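Local coordinates for putative alpha/beta hydrolase fold protein (PDB 5A62) that is a putative hydrolase of the alpha/beta hydrolase fold, probably a carboxylesterase that cleaves ester bonds, at residues M121-P126 with H248-E253; R226-T231 with M238-L243. All blocks are in the same frame, centred on the assembly; numbering follows the deposited sequence.

In the fold
Both interactions are buried and lie at the strand 239-243 side of the central sheet. Interaction 1 is the deeper, its centre about 7 Å from that of the chain, against about 16 Å for interaction 2. It joins the end of strand 116-122 and the residue after it to the start of helix 250-253 and the turn before it, at the probable catalytic site, through one polar bond and a small apolar touch. Interaction 2 is apolar in its side chains and packs helix 222-234 on strand 239-243, the outermost on this side. Along the chain it is nested inside the loop closed by interaction 1. The two adjoin: Gly124, Ser125 and Pro126 pack against helix 222-234, while Val250 meets Leu243.

Interaction 1 (M121-P126 with H248-E253); sequences MINGSP and HWVVIE
Asn123 and His248 join by a buried side-chain-to-backbone hydrogen bond, backed by a small apolar touch between Ile122 and Val250, where the end of strand 116-122 meets the turn leading into helix 250-253. The CA atoms of Asn123 and His248 are 6.1 Å apart. The Asn123 CG stands opposite the carbonyl carbon (chi1 -67°), which carries the amide across the gap. Its ND2 donates to His248 O at 2.9 Å, with a bent N-H...O angle of 143°. The donor arrives from above the carbonyl plane, almost at right angles to the C=O bond (101°), and so misses the lone pairs. His98 NE2 also bonds to His248 O, while Asn123 OD1 accepts from Gly218 N and ND2 has a weak second bond to Asp247 O; the amide is thereby fixed in its rotation. Val250 CG1 also lies 3.6 Å from Asn123 ND2 and 3.6 Å from Ile122 CG2, the Ile122 and Val250 side chains crossing at about a right angle. The Val250 CB points toward the strand end, and CG1 falls between the backbone N and the carbonyl carbon, where it meets both. Holding the His248 carbonyl probably helps to position its imidazole, whose NE2 is hydrogen-bonded to Ser99 OG, in a GxSxG sequence that fits the nucleophile elbow. The pair is consistent with the serine and histidine of a catalytic triad; Asp221, touched by both His248 and Asn123, is a likely acid. An acetate ion about 4 Å from the His248 side chain probably comes from the crystallisation liquor, though such ions often mark pockets. Ile122 packs on Ile96 and His98 of strand 93-98, Ser125 lies against helix 222-234, and Ile252 faces helix 170-180.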
loop_
_atom_site.group_PDB
_atom_site.type_symbol
_atom_site.label_atom_id
_atom_site.label_comp_id
_atom_site.label_asym_id
_atom_site.label_seq_id
_atom_site.Cartn_x
_atom_site.Cartn_y
_atom_site.Cartn_z
ATOM N N MET A 121 16.633 -11.819 -12.144
ATOM C CA MET A 121 16.331 -10.962 -10.990
ATOM C C MET A 121 17.622 -10.630 -10.269
ATOM O O MET A 121 18.330 -11.562 -9.843
ATOM C CB MET A 121 15.413 -11.673 -10.023
ATOM C CG MET A 121 14.069 -12.053 -10.618
ATOM S SD MET A 121 13.014 -12.956 -9.497
ATOM C CE MET A 121 13.854 -14.549 -9.438
ATOM N N ILE A 122 17.981 -9.375 -10.149
ATOM C CA ILE A 122 19.201 -8.925 -9.510
ATOM C C ILE A 122 18.754 -8.334 -8.174
ATOM O O ILE A 122 18.045 -7.334 -8.129
ATOM C CB ILE A 122 19.932 -7.902 -10.318
ATOM C CG1 ILE A 122 20.220 -8.423 -11.742
ATOM C CG2 ILE A 122 21.195 -7.464 -9.546
ATOM C CD1 ILE A 122 20.864 -7.425 -12.656
ATOM N N ASN A 123 19.115 -8.970 -7.038
ATOM C CA ASN A 123 18.613 -8.638 -5.718
ATOM C C ASN A 123 17.126 -8.391 -5.748
ATOM O O ASN A 123 16.654 -7.380 -5.232
ATOM C CB ASN A 123 19.365 -7.392 -5.167
ATOM C CG ASN A 123 20.829 -7.671 -4.882
ATOM O OD1 ASN A 123 21.206 -8.809 -4.545
ATOM N ND2 ASN A 123 21.638 -6.626 -5.021
ATOM N N GLY A 124 16.430 -9.352 -6.262
ATOM C CA GLY A 124 14.999 -9.398 -6.294
ATOM C C GLY A 124 14.489 -10.791 -6.117
ATOM O O GLY A 124 15.263 -11.751 -6.157
ATOM N N SER A 125 13.217 -10.935 -5.836
ATOM C CA SER A 125 12.630 -12.262 -5.771
ATOM C C SER A 125 11.142 -12.187 -6.013
ATOM O O SER A 125 10.562 -11.096 -5.963
ATOM C CB SER A 125 12.874 -12.840 -4.379
ATOM O OG SER A 125 11.871 -12.486 -3.433
ATOM N N PRO A 126 10.473 -13.315 -6.177
ATOM C CA PRO A 126 9.025 -13.363 -6.280
ATOM C C PRO A 126 8.305 -13.370 -4.925
ATOM O O PRO A 126 7.098 -13.385 -4.897
ATOM C CB PRO A 126 8.766 -14.695 -6.989
ATOM C CG PRO A 126 9.979 -15.491 -6.707
ATOM C CD PRO A 126 11.118 -14.613 -6.434
ATOM N N HIS A 248 22.895 -4.676 -1.885
ATOM C CA HIS A 248 21.696 -4.345 -2.604
ATOM C C HIS A 248 21.939 -3.495 -3.829
ATOM O O HIS A 248 21.371 -3.744 -4.912
ATOM C CB HIS A 248 20.764 -3.545 -1.677
ATOM C CG HIS A 248 19.453 -3.162 -2.290
ATOM N ND1 HIS A 248 19.200 -1.889 -2.762
ATOM C CD2 HIS A 248 18.320 -3.869 -2.500
ATOM C CE1 HIS A 248 17.956 -1.815 -3.204
ATOM N NE2 HIS A 248 17.410 -3.008 -3.066
ATOM N N TRP A 249 22.774 -2.472 -3.685
ATOM C CA TRP A 249 23.007 -1.533 -4.758
ATOM C C TRP A 249 24.134 -1.917 -5.716
ATOM O O TRP A 249 24.891 -1.113 -6.226
ATOM C CB TRP A 249 23.201 -0.119 -4.188
ATOM C CG TRP A 249 21.970 0.453 -3.668
ATOM C CD1 TRP A 249 21.586 0.526 -2.344
ATOM C CD2 TRP A 249 20.880 0.987 -4.433
ATOM N NE1 TRP A 249 20.345 1.091 -2.254
ATOM C CE2 TRP A 249 19.897 1.408 -3.509
ATOM C CE3 TRP A 249 20.662 1.221 -5.808
ATOM C CZ2 TRP A 249 18.700 1.994 -3.917
ATOM C CZ3 TRP A 249 19.471 1.784 -6.196
ATOM C CH2 TRP A 249 18.504 2.171 -5.245
ATOM N N VAL A 250 24.196 -3.200 -6.022
ATOM C CA VAL A 250 25.217 -3.751 -6.897
ATOM C C VAL A 250 25.175 -3.084 -8.268
ATOM O O VAL A 250 26.183 -3.008 -8.956
ATOM C CB VAL A 250 25.077 -5.312 -7.020
ATOM C CG1 VAL A 250 23.814 -5.697 -7.760
ATOM C CG2 VAL A 250 26.309 -5.930 -7.666
ATOM N N VAL A 251 24.010 -2.633 -8.733
ATOM C CA VAL A 251 23.859 -1.986 -10.023
ATOM C C VAL A 251 24.567 -0.613 -10.057
ATOM O O VAL A 251 24.862 -0.090 -11.108
ATOM C CB VAL A 251 22.364 -1.874 -10.415
ATOM C CG1 VAL A 251 21.570 -1.117 -9.377
ATOM C CG2 VAL A 251 22.151 -1.235 -11.762
ATOM N N ILE A 252 24.822 -0.028 -8.911
ATOM C CA ILE A 252 25.611 1.201 -8.855
ATOM C C ILE A 252 27.097 0.837 -8.951
ATOM O O ILE A 252 27.822 1.535 -9.670
ATOM C CB ILE A 252 25.360 1.931 -7.526
ATOM C CG1 ILE A 252 23.922 2.411 -7.471
ATOM C CG2 ILE A 252 26.356 3.067 -7.271
ATOM C CD1 ILE A 252 23.531 3.413 -8.484
ATOM N N GLU A 253 27.540 -0.198 -8.230
ATOM C CA GLU A 253 28.960 -0.545 -8.212
ATOM C C GLU A 253 29.429 -1.229 -9.487
ATOM O O GLU A 253 30.595 -1.115 -9.844
ATOM C CB GLU A 253 29.248 -1.426 -7.047
ATOM C CG GLU A 253 29.071 -0.632 -5.759
ATOM C CD GLU A 253 29.772 -1.265 -4.567
ATOM O OE1 GLU A 253 30.255 -2.424 -4.686
ATOM O OE2 GLU A 253 29.859 -0.628 -3.505
#

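Interaction 2 (R226-T231 with M238-L243); sequences RLIKET and MELRVL
Ile228 of helix 222-234 faces Leu240 of strand 239-243 with their CA atoms 8.0 Å apart, and one helical turn further on Thr231 lies 8.4 Å from Met238, CA to CA. The two segments run in roughly opposite directions, the helix lying on one face of the sheet, against its edge strand. The side-chain packing between them is apolar. Ile228 is the centre: its CG2 meets Leu240 CD1 at 3.8 Å, the branches meeting at a slant. Its chi1 of -149° lies off a staggered value, and CG2 points between the backbone N and the carbonyl carbon. On the other branch, Ile228 CG1 touches Met238 CE at 3.8 Å and CD1 comes 3.9 Å from Met238 SD. Met238, the residue most covered by the other segment, starts out extended, with CG opposite its own N, then bends at its last torsion (chi3 70°), turning the methyl back over Ile228, where CE also meets the backbone oxygen, Ile228 O, at 3.8 Å. Met238 CE reaches Thr231 CG2 at 4.0 Å as well, the two side chains crossing almost perpendicularly. Met238 was modelled in two conformers, so these touches describe one of them. With its hydroxyl tied into the helix, Thr231 turns its methyl to Met238, just before the strand: OG1 donates to Leu227 O at 2.8 Å, while Thr231 N bonds the same oxygen from the opposite face of the carbonyl plane. Ile228 also packs on Ala215 and Met238 on Val213 of strand 212-218, and both touch Met121 of strand 116-122. Helix 222-234 thus joins parallel neighbours 212-218 and 239-243 in a beta-alpha-beta crossover, a unit of which the alpha/beta hydrolase sheet is largely built.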
loop_
_atom_site.group_PDB
_atom_site.type_symbol
_atom_site.label_atom_id
_atom_site.label_comp_id
_atom_site.label_asym_id
_atom_site.label_seq_id
_atom_site.Cartn_x
_atom_site.Cartn_y
_atom_site.Cartn_z
ATOM N N ARG A 226 18.055 -14.081 1.831
ATOM C CA ARG A 226 17.124 -14.944 2.526
ATOM C C ARG A 226 15.942 -15.299 1.584
ATOM O O ARG A 226 15.526 -16.468 1.441
ATOM C CB ARG A 226 16.619 -14.298 3.790
ATOM C CG ARG A 226 15.805 -15.288 4.625
ATOM C CD ARG A 226 15.018 -14.602 5.746
ATOM N NE ARG A 226 13.806 -14.002 5.200
ATOM C CZ ARG A 226 13.474 -12.700 5.191
ATOM N NH1 ARG A 226 14.245 -11.762 5.626
ATOM N NH2 ARG A 226 12.273 -12.407 4.717
ATOM N N LEU A 227 15.352 -14.297 0.931
ATOM C CA LEU A 227 14.243 -14.555 0.052
ATOM C C LEU A 227 14.602 -15.399 -1.148
ATOM O O LEU A 227 13.785 -16.227 -1.526
ATOM C CB LEU A 227 13.613 -13.225 -0.347
ATOM C CG LEU A 227 12.959 -12.388 0.733
ATOM C CD1 LEU A 227 12.512 -11.048 0.172
ATOM C CD2 LEU A 227 11.812 -13.066 1.397
ATOM N N ILE A 228 15.754 -15.192 -1.747
ATOM C CA ILE A 228 16.109 -15.970 -2.903
ATOM C C ILE A 228 16.465 -17.350 -2.538
ATOM O O ILE A 228 16.160 -18.283 -3.282
ATOM C CB ILE A 228 17.142 -15.236 -3.774
ATOM C CG1 ILE A 228 16.915 -15.648 -5.251
ATOM C CG2 ILE A 228 18.540 -15.359 -3.243
ATOM C CD1 ILE A 228 15.646 -15.174 -5.848
ATOM N N LYS A 229 17.055 -17.576 -1.382
ATOM C CA LYS A 229 17.299 -18.930 -0.906
ATOM C C LYS A 229 16.015 -19.675 -0.662
ATOM O O LYS A 229 15.827 -20.857 -1.031
ATOM C CB LYS A 229 18.202 -18.896 0.316
ATOM C CG LYS A 229 19.638 -18.685 -0.136
ATOM C CD LYS A 229 20.659 -18.767 0.992
ATOM C CE LYS A 229 21.024 -17.384 1.514
ATOM N NZ LYS A 229 21.858 -17.405 2.756
ATOM N N GLU A 230 15.004 -18.974 -0.117
ATOM C CA GLU A 230 13.705 -19.563 0.054
ATOM C C GLU A 230 13.090 -19.865 -1.310
ATOM O O GLU A 230 12.461 -20.911 -1.529
ATOM C CB GLU A 230 12.782 -18.641 0.892
ATOM C CG GLU A 230 13.224 -18.447 2.334
ATOM C CD GLU A 230 12.505 -17.329 3.123
ATOM O OE1 GLU A 230 11.541 -16.725 2.597
ATOM O OE2 GLU A 230 12.922 -17.065 4.296
ATOM N N THR A 231 13.268 -18.974 -2.262
ATOM C CA THR A 231 12.744 -19.152 -3.593
ATOM C C THR A 231 13.377 -20.356 -4.275
ATOM O O THR A 231 12.627 -21.141 -4.889
ATOM C CB THR A 231 12.987 -17.895 -4.437
ATOM O OG1 THR A 231 12.294 -16.781 -3.816
ATOM C CG2 THR A 231 12.395 -18.047 -5.827
ATOM N N MET A 238 15.401 -22.962 -10.831
ATOM C CA MET A 238 16.005 -21.623 -10.913
ATOM C C MET A 238 17.515 -21.738 -10.899
ATOM O O MET A 238 18.067 -22.613 -10.219
ATOM C CB MET A 238 15.513 -20.684 -9.747
ATOM C CG MET A 238 16.155 -19.278 -9.647
ATOM S SD MET A 238 15.526 -18.055 -8.421
ATOM C CE MET A 238 16.131 -18.907 -7.002
ATOM N N GLU A 239 18.177 -20.854 -11.559
ATOM C CA GLU A 239 19.611 -20.732 -11.464
ATOM C C GLU A 239 19.974 -19.522 -10.617
ATOM O O GLU A 239 19.682 -18.404 -10.995
ATOM C CB GLU A 239 20.191 -20.639 -12.853
ATOM C CG GLU A 239 19.965 -21.906 -13.684
ATOM C CD GLU A 239 20.755 -23.107 -13.146
ATOM O OE1 GLU A 239 21.790 -22.829 -12.553
ATOM O OE2 GLU A 239 20.313 -24.287 -13.236
ATOM N N LEU A 240 20.653 -19.726 -9.484
ATOM C CA LEU A 240 21.021 -18.678 -8.589
ATOM C C LEU A 240 22.501 -18.525 -8.561
ATOM O O LEU A 240 23.230 -19.529 -8.426
ATOM C CB LEU A 240 20.557 -19.067 -7.213
ATOM C CG LEU A 240 21.047 -18.257 -6.031
ATOM C CD1 LEU A 240 20.624 -16.803 -6.073
ATOM C CD2 LEU A 240 20.554 -18.896 -4.746
ATOM N N ARG A 241 23.014 -17.322 -8.583
ATOM C CA ARG A 241 24.445 -17.062 -8.449
ATOM C C ARG A 241 24.584 -15.969 -7.465
ATOM O O ARG A 241 23.857 -14.955 -7.462
ATOM C CB ARG A 241 25.021 -16.634 -9.794
ATOM C CG ARG A 241 24.803 -17.578 -10.957
ATOM C CD ARG A 241 25.673 -18.827 -10.815
ATOM N NE ARG A 241 25.405 -19.721 -11.930
ATOM C CZ ARG A 241 24.435 -20.619 -11.999
ATOM N NH1 ARG A 241 23.612 -20.826 -10.973
ATOM N NH2 ARG A 241 24.273 -21.341 -13.114
ATOM N N VAL A 242 25.506 -16.120 -6.539
ATOM C CA VAL A 242 25.777 -15.137 -5.515
ATOM C C VAL A 242 27.058 -14.364 -5.788
ATOM O O VAL A 242 28.107 -14.972 -6.048
ATOM C CB VAL A 242 25.855 -15.797 -4.096
ATOM C CG1 VAL A 242 26.211 -14.772 -3.031
ATOM C CG2 VAL A 242 24.538 -16.527 -3.804
ATOM N N LEU A 243 27.026 -13.067 -5.659
ATOM C CA LEU A 243 28.184 -12.180 -5.771
ATOM C C LEU A 243 28.704 -11.952 -4.395
ATOM O O LEU A 243 28.154 -11.193 -3.611
ATOM C CB LEU A 243 27.819 -10.838 -6.477
ATOM C CG LEU A 243 27.392 -11.007 -7.913
ATOM C CD1 LEU A 243 26.749 -9.715 -8.356
ATOM C CD2 LEU A 243 28.618 -11.312 -8.795
#